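Local atomic coordinates of short chain dehydrogenase (Salmonella typhi, PDB entry 3G1T), a protein that probably acts as an NAD(P)-dependent oxidoreductase of the short-chain dehydrogenase family, binding its dinucleotide cofactor on a Rossmann fold. Residues 20-25 against 49-54; 98-103 against 149-154. All coordinates share one frame; numbering follows the deposited sequence.

In the fold
Both contacts lie in the Rossmann fold of this chain, with their centres about 15 Å apart. Contact 2 is core. It joins two neighbouring parallel strands at the middle of the sheet and is buried, with direct backbone bonds, apolar pairs and a pair of slid-apart rings. Contact 1 is partly buried and nearer the surface. It sets a glycine-rich loop against helix 48-62, and no direct hydrogen bond crosses it; packing, one water and a long salt bridge do the work. Segments 20-25 and 98-103 follow adjacent strands, and Thr20 ties them together: its N probably bonds to Leu99 O.

Contact 1: 20-25 against 49-54; sequences TGASDG and EKLRRV
Ala22, Ser23 and Asp24 meet Lys50, Leu51 and Val54 where the glycine-rich loop of a Rossmann fold packs on a helix. The sequence TGASDG begins the TGxxxGxG motif with which short-chain dehydrogenases typically bind the cofactor. Here the loop joins strand 16-19 to helix 25-36, and its partner is the first half of helix 48-62.

The inner side is the tighter one. Val54 turns its side chain to the loop backbone. Its CG2 lies anti to its own carbonyl carbon and touches two successive loop carbonyls, Ala22 O at 3.5 Å and Ser23 O at 3.6 Å. Leu51 comes in by one branch: its CD2 lies 4.4 Å from Ala22 CB and 4.0 Å from Ser23 OG. Ala22, Leu51 and Val54 all also touch Leu43 of strand 40-45, which continues the apolar packing toward the sheet. The CA atoms nearest each other across the contact are those of Ser23 and Leu51, 5.3 Å apart. Ser23 OG rests against the helix by packing, 3.6 Å from Lys50 CB.

The outer side is looser and polar. No direct hydrogen bond crosses the contact. A single water bridges the two backbones, donating to Ser23 O at 3.0 Å and to Lys50 O. Beyond it, the exposed side chains of Asp24 and Lys50 cross obliquely. The end of the Asp24 side chain comes nearer the helix than its CB bond alone would suggest. The salt bridge they make is long and probably adds little hold: Asp24 OD2 stays 3.7 Å from Lys50 NZ.

Contact 2: 98-103 against 149-154; sequences VLHNAG and LVFTSS
Val98 and Leu99 pair with Leu149 and Val150 as neighbouring parallel strands at the centre of the Rossmann sheet. HNAG at 100-103 matches the NNAG motif of short-chain dehydrogenases in its last three residues. Strand 147-152 leads to Ser154, which touches Tyr167, and Lys171 NZ bonds to Thr152 O, consistent with the Ser-Tyr-Lys active site of this family.

Backbone bonds set the register. Val150 N donates to Val98 O at 2.8 Å, and His100 N to Val150 O at 2.9 Å. Leu149 CA adds a CA-H...O contact to Val98 O. Farther on, a side chain also joins in. Thr152 OG1, anti to its own carbonyl carbon (chi1 -59°), donates to His100 O; the 2.5 Å distance is very short, so its exact length is doubtful.

Apolar side chains pair on both faces of the sheet. Val98 and Leu149 lie side by side, with Val98 CB 3.7 Å from Leu149 CD1. Helix 116-142 covers them. On the other face, Leu99 CD1 meets Val150 CG1 at 3.5 Å.

The side chains of His100 and Phe151 point the same way. Their ring planes are 18° apart but slid, with centroids 5.0 Å apart, so overlap is slight. Phe151 packs on helices 116-142 and 165-185. Val98 CG1 lies over one face of the His100 ring, toward the rim. His100 NE2 bonds to Thr134 OG1.

At the C-terminal end of the strands, Asn101 ND2 bonds to Thr20 O. A water joins Asn101 and Thr152, donating to Asn101 OD1 at 2.6 Å and to Thr152 OG1 at 2.9 Å.

Contact 1: 20-25 against 49-54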
loop_
_atom_site.group_PDB
_atom_site.type_symbol
_atom_site.label_atom_id
_atom_site.label_comp_id
_atom_site.label_asym_id
_atom_site.label_seq_id
_atom_site.Cartn_x
_atom_site.Cartn_y
_atom_site.Cartn_z
ATOM N N THR A 20 11.546 16.268 -4.616
ATOM C CA THR A 20 12.058 15.550 -3.444
ATOM C C THR A 20 13.139 14.533 -3.900
ATOM O O THR A 20 13.279 14.255 -5.076
ATOM C CB THR A 20 10.984 14.850 -2.562
ATOM O OG1 THR A 20 10.493 13.661 -3.199
ATOM C CG2 THR A 20 9.827 15.821 -2.153
ATOM N N GLY A 21 13.921 14.040 -2.953
ATOM C CA GLY A 21 15.044 13.129 -3.332
ATOM C C GLY A 21 16.025 13.853 -4.261
ATOM O O GLY A 21 16.577 13.246 -5.171
ATOM N N ALA A 22 16.206 15.169 -4.073
ATOM C CA ALA A 22 16.921 15.955 -5.092
ATOM C C ALA A 22 18.446 15.873 -5.038
ATOM O O ALA A 22 19.098 16.503 -5.868
ATOM C CB ALA A 22 16.503 17.432 -5.082
ATOM N N SER A 23 18.985 15.136 -4.058
ATOM C CA SER A 23 20.412 15.129 -3.803
ATOM C C SER A 23 21.227 14.380 -4.833
ATOM O O SER A 23 22.387 14.702 -5.037
ATOM C CB SER A 23 20.696 14.479 -2.436
ATOM O OG SER A 23 20.483 15.445 -1.443
ATOM N N ASP A 24 20.651 13.355 -5.430
ATOM C CA ASP A 24 21.346 12.577 -6.434
ATOM C C ASP A 24 20.343 11.848 -7.304
ATOM O O ASP A 24 19.111 12.022 -7.160
ATOM C CB ASP A 24 22.318 11.564 -5.776
ATOM C CG ASP A 24 21.653 10.717 -4.725
ATOM O OD1 ASP A 24 20.485 10.301 -4.894
ATOM O OD2 ASP A 24 22.325 10.444 -3.705
ATOM N N GLY A 25 20.855 11.095 -8.262
ATOM C CA GLY A 25 20.034 10.215 -9.066
ATOM C C GLY A 25 18.971 10.951 -9.878
ATOM O O GLY A 25 19.225 12.019 -10.395
ATOM N N GLU A 49 24.412 19.597 2.994
ATOM C CA GLU A 49 25.541 19.919 2.080
ATOM C C GLU A 49 25.363 19.330 0.652
ATOM O O GLU A 49 25.750 19.974 -0.338
ATOM C CB GLU A 49 26.919 19.544 2.662
ATOM C CG GLU A 49 27.432 20.434 3.833
ATOM C CD GLU A 49 27.819 21.904 3.481
ATOM O OE1 GLU A 49 28.091 22.629 4.442
ATOM O OE2 GLU A 49 27.886 22.311 2.306
ATOM N N LYS A 50 24.768 18.136 0.551
ATOM C CA LYS A 50 24.474 17.505 -0.764
ATOM C C LYS A 50 23.435 18.340 -1.574
ATOM O O LYS A 50 23.555 18.481 -2.792
ATOM C CB LYS A 50 23.966 16.063 -0.585
ATOM C CG LYS A 50 25.027 15.014 -0.294
ATOM C CD LYS A 50 24.904 13.858 -1.307
ATOM C CE LYS A 50 25.179 12.493 -0.659
ATOM N NZ LYS A 50 25.241 11.370 -1.664
ATOM N N LEU A 51 22.450 18.907 -0.863
ATOM C CA LEU A 51 21.465 19.815 -1.456
ATOM C C LEU A 51 22.107 21.091 -1.867
ATOM O O LEU A 51 21.753 21.631 -2.910
ATOM C CB LEU A 51 20.313 20.152 -0.495
ATOM C CG LEU A 51 19.215 19.123 -0.174
ATOM C CD1 LEU A 51 18.390 19.600 1.017
ATOM C CD2 LEU A 51 18.330 18.782 -1.338
ATOM N N ARG A 52 23.014 21.608 -1.040
ATOM C CA ARG A 52 23.641 22.868 -1.348
ATOM C C ARG A 52 24.341 22.649 -2.689
ATOM O O ARG A 52 24.298 23.515 -3.532
ATOM C CB ARG A 52 24.626 23.334 -0.246
ATOM C CG ARG A 52 25.320 24.731 -0.558
ATOM C CD ARG A 52 26.381 25.215 0.485
ATOM N NE ARG A 52 27.419 24.212 0.622
ATOM C CZ ARG A 52 28.387 24.017 -0.263
ATOM N NH1 ARG A 52 28.473 24.743 -1.388
ATOM N NH2 ARG A 52 29.255 23.051 -0.036
ATOM N N ARG A 53 24.942 21.471 -2.891
ATOM C CA ARG A 53 25.776 21.218 -4.098
ATOM C C ARG A 53 24.909 21.228 -5.348
ATOM O O ARG A 53 25.294 21.752 -6.373
ATOM C CB ARG A 53 26.556 19.888 -3.990
ATOM C CG ARG A 53 27.145 19.355 -5.299
ATOM C CD ARG A 53 27.940 18.038 -5.098
ATOM N NE ARG A 53 29.155 18.258 -4.299
ATOM C CZ ARG A 53 29.468 17.590 -3.184
ATOM N NH1 ARG A 53 28.673 16.617 -2.718
ATOM N NH2 ARG A 53 30.592 17.889 -2.534
ATOM N N VAL A 54 23.718 20.646 -5.242
ATOM C CA VAL A 54 22.841 20.610 -6.414
ATOM C C VAL A 54 22.340 22.027 -6.690
ATOM O O VAL A 54 22.290 22.533 -7.870
ATOM C CB VAL A 54 21.663 19.600 -6.216
ATOM C CG1 VAL A 54 20.741 19.686 -7.358
ATOM C CG2 VAL A 54 22.182 18.142 -6.112
HETATM O O HOH W 1 24.522 16.471 -3.820
#

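Contact 2: 98-103 against 149-154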
loop_
_atom_site.group_PDB
_atom_site.type_symbol
_atom_site.label_atom_id
_atom_site.label_comp_id
_atom_site.label_asym_id
_atom_site.label_seq_id
_atom_site.Cartn_x
_atom_site.Cartn_y
_atom_site.Cartn_z
ATOM N N VAL A 98 4.886 19.264 -7.926
ATOM C CA VAL A 98 5.546 18.458 -6.835
ATOM C C VAL A 98 5.887 17.137 -7.432
ATOM O O VAL A 98 5.007 16.402 -7.943
ATOM C CB VAL A 98 4.601 18.290 -5.631
ATOM C CG1 VAL A 98 5.239 17.353 -4.611
ATOM C CG2 VAL A 98 4.383 19.660 -4.945
ATOM N N LEU A 99 7.209 16.822 -7.455
ATOM C CA LEU A 99 7.659 15.542 -7.958
ATOM C C LEU A 99 8.233 14.831 -6.751
ATOM O O LEU A 99 9.223 15.276 -6.136
ATOM C CB LEU A 99 8.750 15.799 -9.006
ATOM C CG LEU A 99 9.464 14.540 -9.490
ATOM C CD1 LEU A 99 8.550 13.498 -10.075
ATOM C CD2 LEU A 99 10.601 14.934 -10.421
ATOM N N HIS A 100 7.625 13.696 -6.435
ATOM C CA HIS A 100 8.117 12.877 -5.301
ATOM C C HIS A 100 9.018 11.851 -5.898
ATOM O O HIS A 100 8.515 10.890 -6.497
ATOM C CB HIS A 100 6.913 12.161 -4.643
ATOM C CG HIS A 100 6.002 13.053 -3.840
ATOM N ND1 HIS A 100 6.382 13.643 -2.656
ATOM C CD2 HIS A 100 4.688 13.370 -4.002
ATOM C CE1 HIS A 100 5.368 14.334 -2.166
ATOM N NE2 HIS A 100 4.334 14.182 -2.967
ATOM N N ASN A 101 10.325 12.001 -5.664
ATOM C CA ASN A 101 11.265 10.984 -6.104
ATOM C C ASN A 101 11.867 10.249 -4.899
ATOM O O ASN A 101 12.433 9.195 -5.072
ATOM C CB ASN A 101 12.455 11.636 -6.812
ATOM C CG ASN A 101 12.093 12.452 -7.969
ATOM O OD1 ASN A 101 11.855 11.936 -9.077
ATOM N ND2 ASN A 101 12.206 13.769 -7.785
ATOM N N ALA A 102 11.832 10.832 -3.707
ATOM C CA ALA A 102 12.352 10.118 -2.518
ATOM C C ALA A 102 11.710 8.753 -2.309
ATOM O O ALA A 102 10.518 8.580 -2.506
ATOM C CB ALA A 102 12.163 10.979 -1.270
ATOM N N GLY A 103 12.514 7.784 -1.869
ATOM C CA GLY A 103 11.967 6.447 -1.693
ATOM C C GLY A 103 13.032 5.655 -0.969
ATOM O O GLY A 103 14.200 5.987 -1.078
ATOM N N LEU A 149 1.067 16.985 -9.732
ATOM C CA LEU A 149 1.624 16.232 -8.560
ATOM C C LEU A 149 1.985 14.831 -9.153
ATOM O O LEU A 149 1.172 14.166 -9.849
ATOM C CB LEU A 149 0.508 16.100 -7.509
ATOM C CG LEU A 149 0.748 15.134 -6.317
ATOM C CD1 LEU A 149 1.931 15.667 -5.516
ATOM C CD2 LEU A 149 -0.468 15.157 -5.450
ATOM N N VAL A 150 3.239 14.443 -8.956
ATOM C CA VAL A 150 3.734 13.250 -9.587
ATOM C C VAL A 150 4.313 12.378 -8.485
ATOM O O VAL A 150 5.111 12.873 -7.664
ATOM C CB VAL A 150 4.848 13.582 -10.645
ATOM C CG1 VAL A 150 5.459 12.214 -11.171
ATOM C CG2 VAL A 150 4.159 14.412 -11.827
ATOM N N PHE A 151 3.928 11.100 -8.481
ATOM C CA PHE A 151 4.543 10.096 -7.578
ATOM C C PHE A 151 5.450 9.173 -8.360
ATOM O O PHE A 151 5.301 8.991 -9.551
ATOM C CB PHE A 151 3.470 9.261 -6.861
ATOM C CG PHE A 151 2.575 10.068 -5.931
ATOM C CD1 PHE A 151 2.943 10.336 -4.609
ATOM C CD2 PHE A 151 1.352 10.603 -6.436
ATOM C CE1 PHE A 151 2.096 11.077 -3.692
ATOM C CE2 PHE A 151 0.516 11.356 -5.542
ATOM C CZ PHE A 151 0.844 11.604 -4.234
ATOM N N THR A 152 6.421 8.567 -7.640
ATOM C CA THR A 152 7.315 7.546 -8.254
ATOM C C THR A 152 6.783 6.151 -7.962
ATOM O O THR A 152 6.541 5.780 -6.816
ATOM C CB THR A 152 8.742 7.735 -7.696
ATOM O OG1 THR A 152 9.192 9.048 -7.996
ATOM C CG2 THR A 152 9.663 6.667 -8.401
ATOM N N SER A 153 6.533 5.425 -9.035
ATOM C CA SER A 153 6.111 4.007 -8.960
ATOM C C SER A 153 7.227 3.068 -9.476
ATOM O O SER A 153 8.449 3.428 -9.504
ATOM C CB SER A 153 4.800 3.782 -9.744
ATOM O OG SER A 153 4.246 2.507 -9.350
ATOM N N SER A 154 6.822 1.844 -9.753
ATOM C CA SER A 154 7.782 0.769 -10.189
ATOM C C SER A 154 6.987 -0.282 -10.943
ATOM O O SER A 154 5.748 -0.317 -10.798
ATOM C CB SER A 154 8.550 0.155 -8.982
ATOM O OG SER A 154 9.190 -0.988 -9.496
HETATM O O HOH W 2 11.264 9.584 -9.934
#